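Local atomic coordinates of glycerol dehydrogenase (Schizosaccharomyces pombe, PDB entry 1TA9), a protein that catalyses the NAD-dependent oxidation of glycerol to dihydroxyacetone at a zinc site, serving the assimilation of glycerol. Residues S68-V73 and K87-K92; L280-G285 and E289-V294; K336-T341 and S360-C365. All blocks are in the same frame, centred on the assembly; numbering follows the deposited sequence.

Contact 1 (S68-V73 and K87-K92); sequences SPQKYV and KKWATK
The indole of W89 meets Q70 and K71 with its rim, while one face carries the CB of its own neighbour K88, 3.7 Å above the ring plane and toward the rim. At the edge lie OE1 of Q70, beside the pyrrole nitrogen, and CG of K71, which sits 3.8 Å from W89 CH2 at the far corner of the six-membered ring. The single hydrogen bond between the segments runs from W89 NE1 to Q70 OE1 at 2.9 Å, with an N-H...O angle of 157°; the oxygen lies in the ring plane, but the donor is tilted 33° from the plane of the amide. Q70 CG stands opposite its carbonyl carbon and the chain continues extended, sliding past the indole in the reverse direction. N209 also donates to Q70 OE1, so two N-H groups grip this oxygen. Beyond the ring, the K71 and K88 chains cross at about a right angle, K71 CE 4.1 Å from K88 CE and K71 NZ 4.4 Å from K88 NZ; the like charges are turned to the second subunit, where K71 NZ bonds T67 OG1 and K88 NZ the carbonyl of P205. A leucine in place of W89 would probably cost Q70 OE1 its indole N-H, leaving the bond from N209, and strip the ring edge from beside K71 CG. The contact ties the loop ahead of strand 93-98 to strand 71-75, outermost in this chain's parallel nucleotide-binding sheet of the iron-containing alcohol dehydrogenase fold, which continues antiparallel into the second subunit.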
ATOM      1  N   SER B  68      20.515  34.111   3.760  1.00 12.68           N
ATOM      2  CA  SER B  68      21.324  33.395   2.782  1.00 12.88           C
ATOM      3  C   SER B  68      22.442  34.205   2.149  1.00 12.67           C
ATOM      4  O   SER B  68      22.483  35.432   2.258  1.00 12.30           O
ATOM      5  CB  SER B  68      20.398  32.888   1.665  1.00 13.09           C
ATOM      6  OG  SER B  68      21.120  32.459   0.524  1.00 14.06           O
ATOM      7  N   PRO B  69      23.404  33.512   1.519  1.00 12.57           N
ATOM      8  CA  PRO B  69      24.490  34.237   0.861  1.00 12.33           C
ATOM      9  C   PRO B  69      23.792  34.771  -0.390  1.00 12.08           C
ATOM     10  O   PRO B  69      22.734  34.251  -0.771  1.00 11.80           O
ATOM     11  CB  PRO B  69      25.485  33.136   0.505  1.00 12.43           C
ATOM     12  CG  PRO B  69      25.251  32.100   1.586  1.00 12.95           C
ATOM     13  CD  PRO B  69      23.745  32.085   1.685  1.00 12.57           C
ATOM     14  N   GLN B  70      24.354  35.787  -1.029  1.00 11.82           N
ATOM     15  CA  GLN B  70      23.733  36.316  -2.235  1.00 12.09           C
ATOM     16  C   GLN B  70      23.872  35.358  -3.413  1.00 12.19           C
ATOM     17  O   GLN B  70      22.980  35.265  -4.261  1.00 11.99           O
ATOM     18  CB  GLN B  70      24.351  37.659  -2.600  1.00 12.26           C
ATOM     19  CG  GLN B  70      24.104  38.734  -1.565  1.00 12.47           C
ATOM     20  CD  GLN B  70      24.720  40.053  -1.958  1.00 13.05           C
ATOM     21  OE1 GLN B  70      25.943  40.220  -1.920  1.00 12.96           O
ATOM     22  NE2 GLN B  70      23.876  41.001  -2.356  1.00 12.89           N
ATOM     23  N   LYS B  71      24.999  34.654  -3.468  1.00 12.44           N
ATOM     24  CA  LYS B  71      25.254  33.715  -4.553  1.00 12.62           C
ATOM     25  C   LYS B  71      26.044  32.502  -4.074  1.00 12.57           C
ATOM     26  O   LYS B  71      26.888  32.608  -3.182  1.00 12.57           O
ATOM     27  CB  LYS B  71      26.060  34.390  -5.670  1.00 13.33           C
ATOM     28  CG  LYS B  71      25.406  35.596  -6.327  1.00 14.28           C
ATOM     29  CD  LYS B  71      24.316  35.201  -7.308  1.00 14.62           C
ATOM     30  CE  LYS B  71      23.861  36.423  -8.100  1.00 15.04           C
ATOM     31  NZ  LYS B  71      22.690  36.147  -8.976  1.00 15.25           N
ATOM     32  N   TYR B  72      25.748  31.351  -4.671  1.00 12.18           N
ATOM     33  CA  TYR B  72      26.455  30.110  -4.385  1.00 11.91           C
ATOM     34  C   TYR B  72      26.788  29.574  -5.766  1.00 11.79           C
ATOM     35  O   TYR B  72      25.893  29.339  -6.573  1.00 11.46           O
ATOM     36  CB  TYR B  72      25.571  29.118  -3.623  1.00 11.56           C
ATOM     37  CG  TYR B  72      26.178  27.737  -3.505  1.00 11.31           C
ATOM     38  CD1 TYR B  72      25.972  26.772  -4.496  1.00 11.22           C
ATOM     39  CD2 TYR B  72      26.972  27.396  -2.412  1.00 11.35           C
ATOM     40  CE1 TYR B  72      26.544  25.503  -4.397  1.00 10.82           C
ATOM     41  CE2 TYR B  72      27.548  26.135  -2.304  1.00 11.03           C
ATOM     42  CZ  TYR B  72      27.330  25.191  -3.299  1.00 11.00           C
ATOM     43  OH  TYR B  72      27.901  23.939  -3.184  1.00 10.49           O
ATOM     44  N   VAL B  73      28.077  29.413  -6.045  1.00 11.90           N
ATOM     45  CA  VAL B  73      28.526  28.947  -7.354  1.00 12.50           C
ATOM     46  C   VAL B  73      29.412  27.724  -7.196  1.00 12.67           C
ATOM     47  O   VAL B  73      30.398  27.762  -6.466  1.00 13.16           O
ATOM     48  CB  VAL B  73      29.318  30.052  -8.079  1.00 12.32           C
ATOM     49  CG1 VAL B  73      29.769  29.567  -9.453  1.00 12.46           C
ATOM     50  CG2 VAL B  73      28.455  31.301  -8.201  1.00 12.35           C
ATOM     51  N   LYS B  87      33.288  39.917 -10.286  1.00 19.62           N
ATOM     52  CA  LYS B  87      32.989  41.245 -10.823  1.00 19.76           C
ATOM     53  C   LYS B  87      31.704  41.854 -10.271  1.00 19.87           C
ATOM     54  O   LYS B  87      31.495  43.066 -10.364  1.00 20.00           O
ATOM     55  CB  LYS B  87      32.920  41.201 -12.355  1.00 19.96           C
ATOM     56  CG  LYS B  87      31.674  40.536 -12.923  1.00 20.27           C
ATOM     57  CD  LYS B  87      31.704  40.552 -14.446  1.00 21.00           C
ATOM     58  CE  LYS B  87      30.419  39.984 -15.038  1.00 21.25           C
ATOM     59  NZ  LYS B  87      30.455  39.971 -16.531  1.00 21.80           N
ATOM     60  N   LYS B  88      30.842  41.015  -9.697  1.00 19.71           N
ATOM     61  CA  LYS B  88      29.587  41.495  -9.130  1.00 19.51           C
ATOM     62  C   LYS B  88      29.833  42.352  -7.891  1.00 19.41           C
ATOM     63  O   LYS B  88      28.999  43.187  -7.532  1.00 19.56           O
ATOM     64  CB  LYS B  88      28.681  40.314  -8.762  1.00 19.59           C
ATOM     65  CG  LYS B  88      28.194  39.494  -9.953  1.00 19.71           C
ATOM     66  CD  LYS B  88      27.435  38.252  -9.494  1.00 20.00           C
ATOM     67  CE  LYS B  88      26.918  37.450 -10.677  1.00 20.07           C
ATOM     68  NZ  LYS B  88      25.823  38.161 -11.396  1.00 20.12           N
ATOM     69  N   TRP B  89      30.975  42.147  -7.241  1.00 19.20           N
ATOM     70  CA  TRP B  89      31.315  42.902  -6.036  1.00 18.97           C
ATOM     71  C   TRP B  89      32.561  43.767  -6.182  1.00 19.30           C
ATOM     72  O   TRP B  89      32.699  44.780  -5.495  1.00 19.31           O
ATOM     73  CB  TRP B  89      31.520  41.951  -4.856  1.00 18.32           C
ATOM     74  CG  TRP B  89      30.283  41.220  -4.463  1.00 17.73           C
ATOM     75  CD1 TRP B  89      29.292  41.662  -3.635  1.00 17.66           C
ATOM     76  CD2 TRP B  89      29.873  39.934  -4.932  1.00 17.38           C
ATOM     77  NE1 TRP B  89      28.284  40.726  -3.561  1.00 17.44           N
ATOM     78  CE2 TRP B  89      28.617  39.656  -4.349  1.00 17.27           C
ATOM     79  CE3 TRP B  89      30.445  38.987  -5.792  1.00 17.41           C
ATOM     80  CZ2 TRP B  89      27.921  38.470  -4.599  1.00 17.12           C
ATOM     81  CZ3 TRP B  89      29.751  37.804  -6.041  1.00 17.33           C
ATOM     82  CH2 TRP B  89      28.502  37.559  -5.445  1.00 17.30           C
ATOM     83  N   ALA B  90      33.468  43.366  -7.066  1.00 19.52           N
ATOM     84  CA  ALA B  90      34.704  44.116  -7.259  1.00 19.86           C
ATOM     85  C   ALA B  90      35.288  43.956  -8.657  1.00 20.16           C
ATOM     86  O   ALA B  90      35.407  42.840  -9.163  1.00 20.06           O
ATOM     87  CB  ALA B  90      35.729  43.681  -6.225  1.00 19.72           C
ATOM     88  N   THR B  91      35.652  45.077  -9.274  1.00 20.50           N
ATOM     89  CA  THR B  91      36.247  45.053 -10.606  1.00 21.01           C
ATOM     90  C   THR B  91      37.617  45.724 -10.605  1.00 21.22           C
ATOM     91  O   THR B  91      38.318  45.701 -11.617  1.00 21.40           O
ATOM     92  CB  THR B  91      35.366  45.783 -11.648  1.00 21.13           C
ATOM     93  OG1 THR B  91      35.232  47.162 -11.285  1.00 21.49           O
ATOM     94  CG2 THR B  91      33.988  45.153 -11.728  1.00 21.54           C
ATOM     95  N   LYS B  92      38.004  46.309  -9.472  1.00 21.23           N
ATOM     96  CA  LYS B  92      39.284  47.011  -9.383  1.00 21.43           C
ATOM     97  C   LYS B  92      40.319  46.407  -8.438  1.00 21.52           C
ATOM     98  O   LYS B  92      41.475  46.221  -8.819  1.00 21.47           O
ATOM     99  CB  LYS B  92      39.043  48.476  -9.002  1.00 21.58           C
TER

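Contact 2 (L280-G285 and E289-V294); sequences LSNTRG and EAFENV
F291, which gives up more surface here than any other residue of the two segments, lies in the first turn of helix 289-307 and packs against S281 and N282 near the end of helix 258-284. Its CB rests 3.9 Å from S281 CB, where the CA atoms of F291 and S281 are 6.2 Å apart, so the helices come together CB to CB at this point. Farther out, CE1 of the ring lies 3.9 Å from N282 CB, approached obliquely, and the same carbon touches CG of the amide, whose plane is turned 62° from the ring. F291 CG lies anti to the backbone N (chi1 171°), which carries the ring past S281 to N282 and on to L226, I218 and V219. The polar ends turn to other partners: N282 ND2 donates to the carbonyl of A221, and S281 OG bonds both T288 OG1 and the carbonyl of S277. As T288 OG1 is also bonded to F291 N, S281 is linked through one hydroxyl to the first turn of the next helix. Helix 258-284 ends in a Schellman motif at G285, with positive phi and G285 N bonded to N282 O at 2.9 Å. Two consecutive long helices joined by a short turn thus meet at a slant in the helical part of the iron-containing alcohol dehydrogenase fold, with the F291 side chain about 6 Å from that of A179, a probable NAD-binding residue.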
ATOM      1  N   LEU B 280      32.487   6.983  -3.521  1.00  9.48           N
ATOM      2  CA  LEU B 280      33.196   6.152  -4.491  1.00 10.01           C
ATOM      3  C   LEU B 280      33.804   7.036  -5.583  1.00 10.13           C
ATOM      4  O   LEU B 280      34.949   6.836  -5.993  1.00 10.00           O
ATOM      5  CB  LEU B 280      32.240   5.119  -5.106  1.00 10.31           C
ATOM      6  CG  LEU B 280      31.758   4.037  -4.130  1.00 10.44           C
ATOM      7  CD1 LEU B 280      30.593   3.266  -4.726  1.00 10.46           C
ATOM      8  CD2 LEU B 280      32.912   3.093  -3.810  1.00 10.72           C
ATOM      9  N   SER B 281      33.039   8.022  -6.046  1.00 10.08           N
ATOM     10  CA  SER B 281      33.514   8.940  -7.078  1.00 10.14           C
ATOM     11  C   SER B 281      34.769   9.694  -6.623  1.00 10.57           C
ATOM     12  O   SER B 281      35.775   9.736  -7.339  1.00 10.56           O
ATOM     13  CB  SER B 281      32.411   9.945  -7.447  1.00 10.14           C
ATOM     14  OG  SER B 281      31.338   9.305  -8.124  1.00  9.56           O
ATOM     15  N   ASN B 282      34.700  10.286  -5.431  1.00 10.80           N
ATOM     16  CA  ASN B 282      35.821  11.041  -4.853  1.00 11.17           C
ATOM     17  C   ASN B 282      37.043  10.121  -4.761  1.00 11.65           C
ATOM     18  O   ASN B 282      38.156  10.494  -5.151  1.00 11.72           O
ATOM     19  CB  ASN B 282      35.415  11.541  -3.454  1.00 11.26           C
ATOM     20  CG  ASN B 282      36.377  12.572  -2.867  1.00 11.57           C
ATOM     21  OD1 ASN B 282      36.099  13.140  -1.806  1.00 11.30           O
ATOM     22  ND2 ASN B 282      37.499  12.821  -3.543  1.00 11.45           N
ATOM     23  N   THR B 283      36.833   8.915  -4.245  1.00 11.92           N
ATOM     24  CA  THR B 283      37.917   7.946  -4.110  1.00 12.72           C
ATOM     25  C   THR B 283      38.569   7.644  -5.463  1.00 13.09           C
ATOM     26  O   THR B 283      39.794   7.556  -5.566  1.00 13.04           O
ATOM     27  CB  THR B 283      37.406   6.620  -3.491  1.00 12.94           C
ATOM     28  OG1 THR B 283      36.867   6.875  -2.188  1.00 13.37           O
ATOM     29  CG2 THR B 283      38.540   5.620  -3.354  1.00 13.76           C
ATOM     30  N   ARG B 284      37.750   7.497  -6.501  1.00 13.39           N
ATOM     31  CA  ARG B 284      38.249   7.194  -7.845  1.00 13.94           C
ATOM     32  C   ARG B 284      38.728   8.460  -8.557  1.00 14.18           C
ATOM     33  O   ARG B 284      39.277   8.393  -9.655  1.00 14.59           O
ATOM     34  CB  ARG B 284      37.142   6.509  -8.665  1.00 14.08           C
ATOM     35  CG  ARG B 284      37.578   5.914 -10.007  1.00 14.40           C
ATOM     36  CD  ARG B 284      38.625   4.821  -9.803  1.00 14.66           C
ATOM     37  NE  ARG B 284      39.004   4.157 -11.049  1.00 14.80           N
ATOM     38  CZ  ARG B 284      38.413   3.067 -11.531  1.00 15.23           C
ATOM     39  NH1 ARG B 284      37.404   2.504 -10.873  1.00 14.81           N
ATOM     40  NH2 ARG B 284      38.840   2.530 -12.670  1.00 15.05           N
ATOM     41  N   GLY B 285      38.514   9.613  -7.929  1.00 14.06           N
ATOM     42  CA  GLY B 285      38.942  10.869  -8.519  1.00 13.82           C
ATOM     43  C   GLY B 285      38.109  11.353  -9.693  1.00 13.61           C
ATOM     44  O   GLY B 285      38.599  12.116 -10.526  1.00 13.71           O
ATOM     45  N   GLU B 289      28.069  13.635 -11.473  1.00 11.55           N
ATOM     46  CA  GLU B 289      27.002  14.520 -11.017  1.00 11.57           C
ATOM     47  C   GLU B 289      26.638  14.112  -9.587  1.00 11.10           C
ATOM     48  O   GLU B 289      26.287  14.952  -8.758  1.00 10.93           O
ATOM     49  CB  GLU B 289      25.774  14.426 -11.934  1.00 12.11           C
ATOM     50  CG  GLU B 289      24.678  15.442 -11.590  1.00 12.92           C
ATOM     51  CD  GLU B 289      23.578  15.520 -12.639  1.00 13.50           C
ATOM     52  OE1 GLU B 289      22.576  16.229 -12.399  1.00 13.93           O
ATOM     53  OE2 GLU B 289      23.715  14.880 -13.703  1.00 13.65           O
ATOM     54  N   ALA B 290      26.746  12.821  -9.297  1.00 10.59           N
ATOM     55  CA  ALA B 290      26.445  12.320  -7.961  1.00 10.40           C
ATOM     56  C   ALA B 290      27.373  13.001  -6.952  1.00 10.27           C
ATOM     57  O   ALA B 290      26.933  13.447  -5.889  1.00  9.98           O
ATOM     58  CB  ALA B 290      26.629  10.802  -7.915  1.00 10.20           C
ATOM     59  N   PHE B 291      28.656  13.076  -7.293  1.00 10.19           N
ATOM     60  CA  PHE B 291      29.648  13.725  -6.437  1.00 10.40           C
ATOM     61  C   PHE B 291      29.265  15.194  -6.278  1.00 10.57           C
ATOM     62  O   PHE B 291      29.248  15.730  -5.170  1.00 10.35           O
ATOM     63  CB  PHE B 291      31.047  13.629  -7.069  1.00 10.73           C
ATOM     64  CG  PHE B 291      32.095  14.461  -6.363  1.00 11.15           C
ATOM     65  CD1 PHE B 291      32.604  14.065  -5.130  1.00 11.31           C
ATOM     66  CD2 PHE B 291      32.572  15.636  -6.938  1.00 11.19           C
ATOM     67  CE1 PHE B 291      33.576  14.828  -4.474  1.00 11.31           C
ATOM     68  CE2 PHE B 291      33.542  16.408  -6.293  1.00 11.34           C
ATOM     69  CZ  PHE B 291      34.044  16.000  -5.058  1.00 11.70           C
ATOM     70  N   GLU B 292      28.961  15.848  -7.395  1.00 10.67           N
ATOM     71  CA  GLU B 292      28.574  17.255  -7.354  1.00 10.98           C
ATOM     72  C   GLU B 292      27.323  17.463  -6.497  1.00 10.48           C
ATOM     73  O   GLU B 292      27.185  18.490  -5.829  1.00 10.47           O
ATOM     74  CB  GLU B 292      28.321  17.777  -8.775  1.00 12.29           C
ATOM     75  CG  GLU B 292      29.551  17.746  -9.681  1.00 14.31           C
ATOM     76  CD  GLU B 292      30.181  19.117  -9.885  1.00 15.55           C
ATOM     77  OE1 GLU B 292      31.261  19.187 -10.507  1.00 16.26           O
ATOM     78  OE2 GLU B 292      29.599  20.130  -9.434  1.00 16.75           O
ATOM     79  N   ASN B 293      26.406  16.498  -6.515  1.00  9.89           N
ATOM     80  CA  ASN B 293      25.185  16.622  -5.721  1.00  9.49           C
ATOM     81  C   ASN B 293      25.502  16.676  -4.233  1.00  9.25           C
ATOM     82  O   ASN B 293      24.909  17.459  -3.482  1.00  8.58           O
ATOM     83  CB  ASN B 293      24.238  15.445  -5.972  1.00  9.34           C
ATOM     84  CG  ASN B 293      23.621  15.473  -7.351  1.00  9.23           C
ATOM     85  OD1 ASN B 293      23.560  16.521  -8.003  1.00  9.23           O
ATOM     86  ND2 ASN B 293      23.134  14.321  -7.799  1.00  9.19           N
ATOM     87  N   VAL B 294      26.438  15.835  -3.809  1.00  9.02           N
ATOM     88  CA  VAL B 294      26.819  15.787  -2.405  1.00  9.20           C
ATOM     89  C   VAL B 294      27.628  17.020  -2.011  1.00  9.12           C
ATOM     90  O   VAL B 294      27.574  17.463  -0.863  1.00  9.50           O
ATOM     91  CB  VAL B 294      27.592  14.486  -2.093  1.00  8.96           C
ATOM     92  CG1 VAL B 294      28.077  14.485  -0.646  1.00  8.93           C
ATOM     93  CG2 VAL B 294      26.671  13.293  -2.334  1.00  9.11           C
TER

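Contact 3 (K336-T341 and S360-C365)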
ATOM      1  N   LYS B 336      33.065  13.864  14.445  1.00 13.31           N
ATOM      2  CA  LYS B 336      32.539  14.048  15.788  1.00 13.46           C
ATOM      3  C   LYS B 336      31.037  14.334  15.734  1.00 13.33           C
ATOM      4  O   LYS B 336      30.270  13.807  16.537  1.00 13.41           O
ATOM      5  CB  LYS B 336      33.274  15.197  16.493  1.00 14.04           C
ATOM      6  CG  LYS B 336      34.717  14.859  16.873  1.00 14.64           C
ATOM      7  CD  LYS B 336      35.444  16.045  17.507  1.00 15.70           C
ATOM      8  CE  LYS B 336      35.677  17.167  16.505  1.00 16.20           C
ATOM      9  NZ  LYS B 336      36.469  18.290  17.091  1.00 17.19           N
ATOM     10  N   VAL B 337      30.618  15.160  14.778  1.00 13.03           N
ATOM     11  CA  VAL B 337      29.203  15.506  14.646  1.00 13.01           C
ATOM     12  C   VAL B 337      28.334  14.283  14.364  1.00 12.65           C
ATOM     13  O   VAL B 337      27.215  14.176  14.871  1.00 12.70           O
ATOM     14  CB  VAL B 337      28.977  16.548  13.523  1.00 12.89           C
ATOM     15  CG1 VAL B 337      27.483  16.670  13.214  1.00 13.06           C
ATOM     16  CG2 VAL B 337      29.513  17.903  13.960  1.00 13.15           C
ATOM     17  N   ALA B 338      28.843  13.369  13.546  1.00 12.38           N
ATOM     18  CA  ALA B 338      28.095  12.162  13.223  1.00 12.12           C
ATOM     19  C   ALA B 338      27.816  11.380  14.507  1.00 11.91           C
ATOM     20  O   ALA B 338      26.682  10.960  14.749  1.00 11.65           O
ATOM     21  CB  ALA B 338      28.877  11.308  12.238  1.00 12.16           C
ATOM     22  N   TYR B 339      28.841  11.184  15.333  1.00 11.20           N
ATOM     23  CA  TYR B 339      28.642  10.460  16.584  1.00 11.02           C
ATOM     24  C   TYR B 339      27.649  11.243  17.444  1.00 10.93           C
ATOM     25  O   TYR B 339      26.751  10.664  18.053  1.00 10.90           O
ATOM     26  CB  TYR B 339      29.962  10.294  17.346  1.00 10.70           C
ATOM     27  CG  TYR B 339      29.874   9.285  18.473  1.00 10.69           C
ATOM     28  CD1 TYR B 339      30.151   7.936  18.250  1.00 10.40           C
ATOM     29  CD2 TYR B 339      29.459   9.668  19.752  1.00 10.55           C
ATOM     30  CE1 TYR B 339      30.020   6.989  19.273  1.00 10.44           C
ATOM     31  CE2 TYR B 339      29.318   8.727  20.780  1.00 10.42           C
ATOM     32  CZ  TYR B 339      29.602   7.393  20.533  1.00 10.54           C
ATOM     33  OH  TYR B 339      29.452   6.464  21.542  1.00 10.52           O
ATOM     34  N   GLY B 340      27.818  12.562  17.480  1.00 10.77           N
ATOM     35  CA  GLY B 340      26.931  13.411  18.256  1.00 10.71           C
ATOM     36  C   GLY B 340      25.486  13.325  17.796  1.00 10.51           C
ATOM     37  O   GLY B 340      24.562  13.485  18.597  1.00 10.38           O
ATOM     38  N   THR B 341      25.288  13.080  16.505  1.00 10.35           N
ATOM     39  CA  THR B 341      23.946  12.961  15.955  1.00 10.33           C
ATOM     40  C   THR B 341      23.308  11.673  16.479  1.00 10.36           C
ATOM     41  O   THR B 341      22.121  11.648  16.798  1.00 10.13           O
ATOM     42  CB  THR B 341      23.980  12.962  14.409  1.00 10.56           C
ATOM     43  OG1 THR B 341      24.548  14.199  13.954  1.00 10.08           O
ATOM     44  CG2 THR B 341      22.569  12.827  13.831  1.00 10.35           C
ATOM     45  N   SER B 360      23.752   2.498  10.526  1.00 10.62           N
ATOM     46  CA  SER B 360      24.200   1.667   9.409  1.00 11.05           C
ATOM     47  C   SER B 360      24.621   2.539   8.230  1.00 11.01           C
ATOM     48  O   SER B 360      25.603   2.237   7.545  1.00 10.80           O
ATOM     49  CB  SER B 360      23.097   0.694   8.973  1.00 11.34           C
ATOM     50  OG  SER B 360      21.905   1.380   8.648  1.00 12.49           O
ATOM     51  N   PHE B 361      23.875   3.615   7.994  1.00 10.92           N
ATOM     52  CA  PHE B 361      24.190   4.538   6.910  1.00 10.87           C
ATOM     53  C   PHE B 361      25.549   5.181   7.173  1.00 10.59           C
ATOM     54  O   PHE B 361      26.384   5.279   6.271  1.00 10.27           O
ATOM     55  CB  PHE B 361      23.132   5.643   6.807  1.00 11.52           C
ATOM     56  CG  PHE B 361      23.340   6.567   5.631  1.00 12.27           C
ATOM     57  CD1 PHE B 361      22.972   6.173   4.348  1.00 12.50           C
ATOM     58  CD2 PHE B 361      23.934   7.816   5.802  1.00 12.47           C
ATOM     59  CE1 PHE B 361      23.195   7.013   3.246  1.00 12.78           C
ATOM     60  CE2 PHE B 361      24.161   8.659   4.710  1.00 12.62           C
ATOM     61  CZ  PHE B 361      23.790   8.256   3.432  1.00 12.37           C
ATOM     62  N   MET B 362      25.761   5.633   8.406  1.00 10.08           N
ATOM     63  CA  MET B 362      27.028   6.254   8.771  1.00 10.04           C
ATOM     64  C   MET B 362      28.172   5.262   8.589  1.00 10.09           C
ATOM     65  O   MET B 362      29.241   5.616   8.086  1.00  9.65           O
ATOM     66  CB  MET B 362      26.993   6.749  10.219  1.00  9.83           C
ATOM     67  CG  MET B 362      26.087   7.954  10.440  1.00  9.93           C
ATOM     68  SD  MET B 362      26.057   8.460  12.175  1.00 10.43           S
ATOM     69  CE  MET B 362      25.004   9.950  12.091  1.00 10.31           C
ATOM     70  N   ALA B 363      27.941   4.016   8.994  1.00 10.14           N
ATOM     71  CA  ALA B 363      28.955   2.980   8.861  1.00 10.76           C
ATOM     72  C   ALA B 363      29.319   2.762   7.393  1.00 11.23           C
ATOM     73  O   ALA B 363      30.489   2.604   7.061  1.00 10.96           O
ATOM     74  CB  ALA B 363      28.459   1.679   9.478  1.00 10.71           C
ATOM     75  N   LYS B 364      28.320   2.750   6.514  1.00 11.76           N
ATOM     76  CA  LYS B 364      28.582   2.547   5.088  1.00 12.50           C
ATOM     77  C   LYS B 364      29.411   3.688   4.506  1.00 12.25           C
ATOM     78  O   LYS B 364      30.160   3.494   3.549  1.00 12.05           O
ATOM     79  CB  LYS B 364      27.266   2.417   4.313  1.00 13.60           C
ATOM     80  CG  LYS B 364      26.407   1.246   4.771  1.00 15.53           C
ATOM     81  CD  LYS B 364      25.096   1.162   3.995  1.00 16.93           C
ATOM     82  CE  LYS B 364      24.245   0.008   4.509  1.00 18.00           C
ATOM     83  NZ  LYS B 364      22.965  -0.127   3.749  1.00 19.09           N
ATOM     84  N   CYS B 365      29.272   4.876   5.089  1.00 12.00           N
ATOM     85  CA  CYS B 365      30.003   6.055   4.643  1.00 12.03           C
ATOM     86  C   CYS B 365      31.384   6.140   5.283  1.00 12.06           C
ATOM     87  O   CYS B 365      32.142   7.070   5.012  1.00 11.92           O
ATOM     88  CB  CYS B 365      29.217   7.329   4.977  1.00 12.18           C
ATOM     89  SG  CYS B 365      27.696   7.538   4.024  1.00 12.87           S
TER
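M362 reaches across to A338 and T341, joining helices 352-364 and 333-347 in the helical part of this iron-containing alcohol dehydrogenase. The apolar contacts come first. The thioether is the bridge: M362 SD lies 4.0 Å from A338 CB, and the terminal methyl CE goes on to T341 CB at 3.9 Å. With M362 CG anti to the carbonyl carbon and the chain extended beyond it (chi2 178°, chi3 176°), the side chain spans the gap between the helices at its full length, and the small A338 side chain lets the sulfur come this near. M362 also packs on I369, and A338 on L367, so residues that follow helix 352-364 cover the same seam. On the other side of helix 333-347, V337 and T341 both pack on S235 of helix 223-245, and V337 also touches D232 and H315, two of the zinc ligands. The T341 side chain lies about 7 Å from the bound potassium and about 9 Å from the zinc.

The second kind is the meeting of the methyl with the backbone. M362 CE stands 3.3 Å from A338 O, a close approach of a carbon to a carbonyl oxygen that also receives a weak bond from T341 N.

Third come the polar bonds inside helix 333-347. The T341 hydroxyl is turned back to its own helix: T341 N and OG1 reach V337 O from opposite faces of the carbonyl plane, OG1 donating at 2.8 Å from 40° out of that plane.

Overall arrangement
Contacts 2 and 3 are buried helix-to-helix packing; contact 1 is partly buried and lies at the side of the nucleotide-binding sheet where it continues into the second subunit. The chemistry follows: contact 1 has an indole-amide hydrogen bond and two neighbouring lysines, each bonded to the second subunit, whereas an aromatic ring in contact 2 and a thioether in contact 3 join by apolar touch. Contact 2 reaches the second and a third subunit, contact 3 no other chain. The contacts share no helix or strand, but helix 289-307 of contact 2 also touches S68, P69 and Y72 of contact 1, and helix 223-245 packs on contacts 2 and 3. Contacts 1 and 3 lie on opposite sides of the chain's centre.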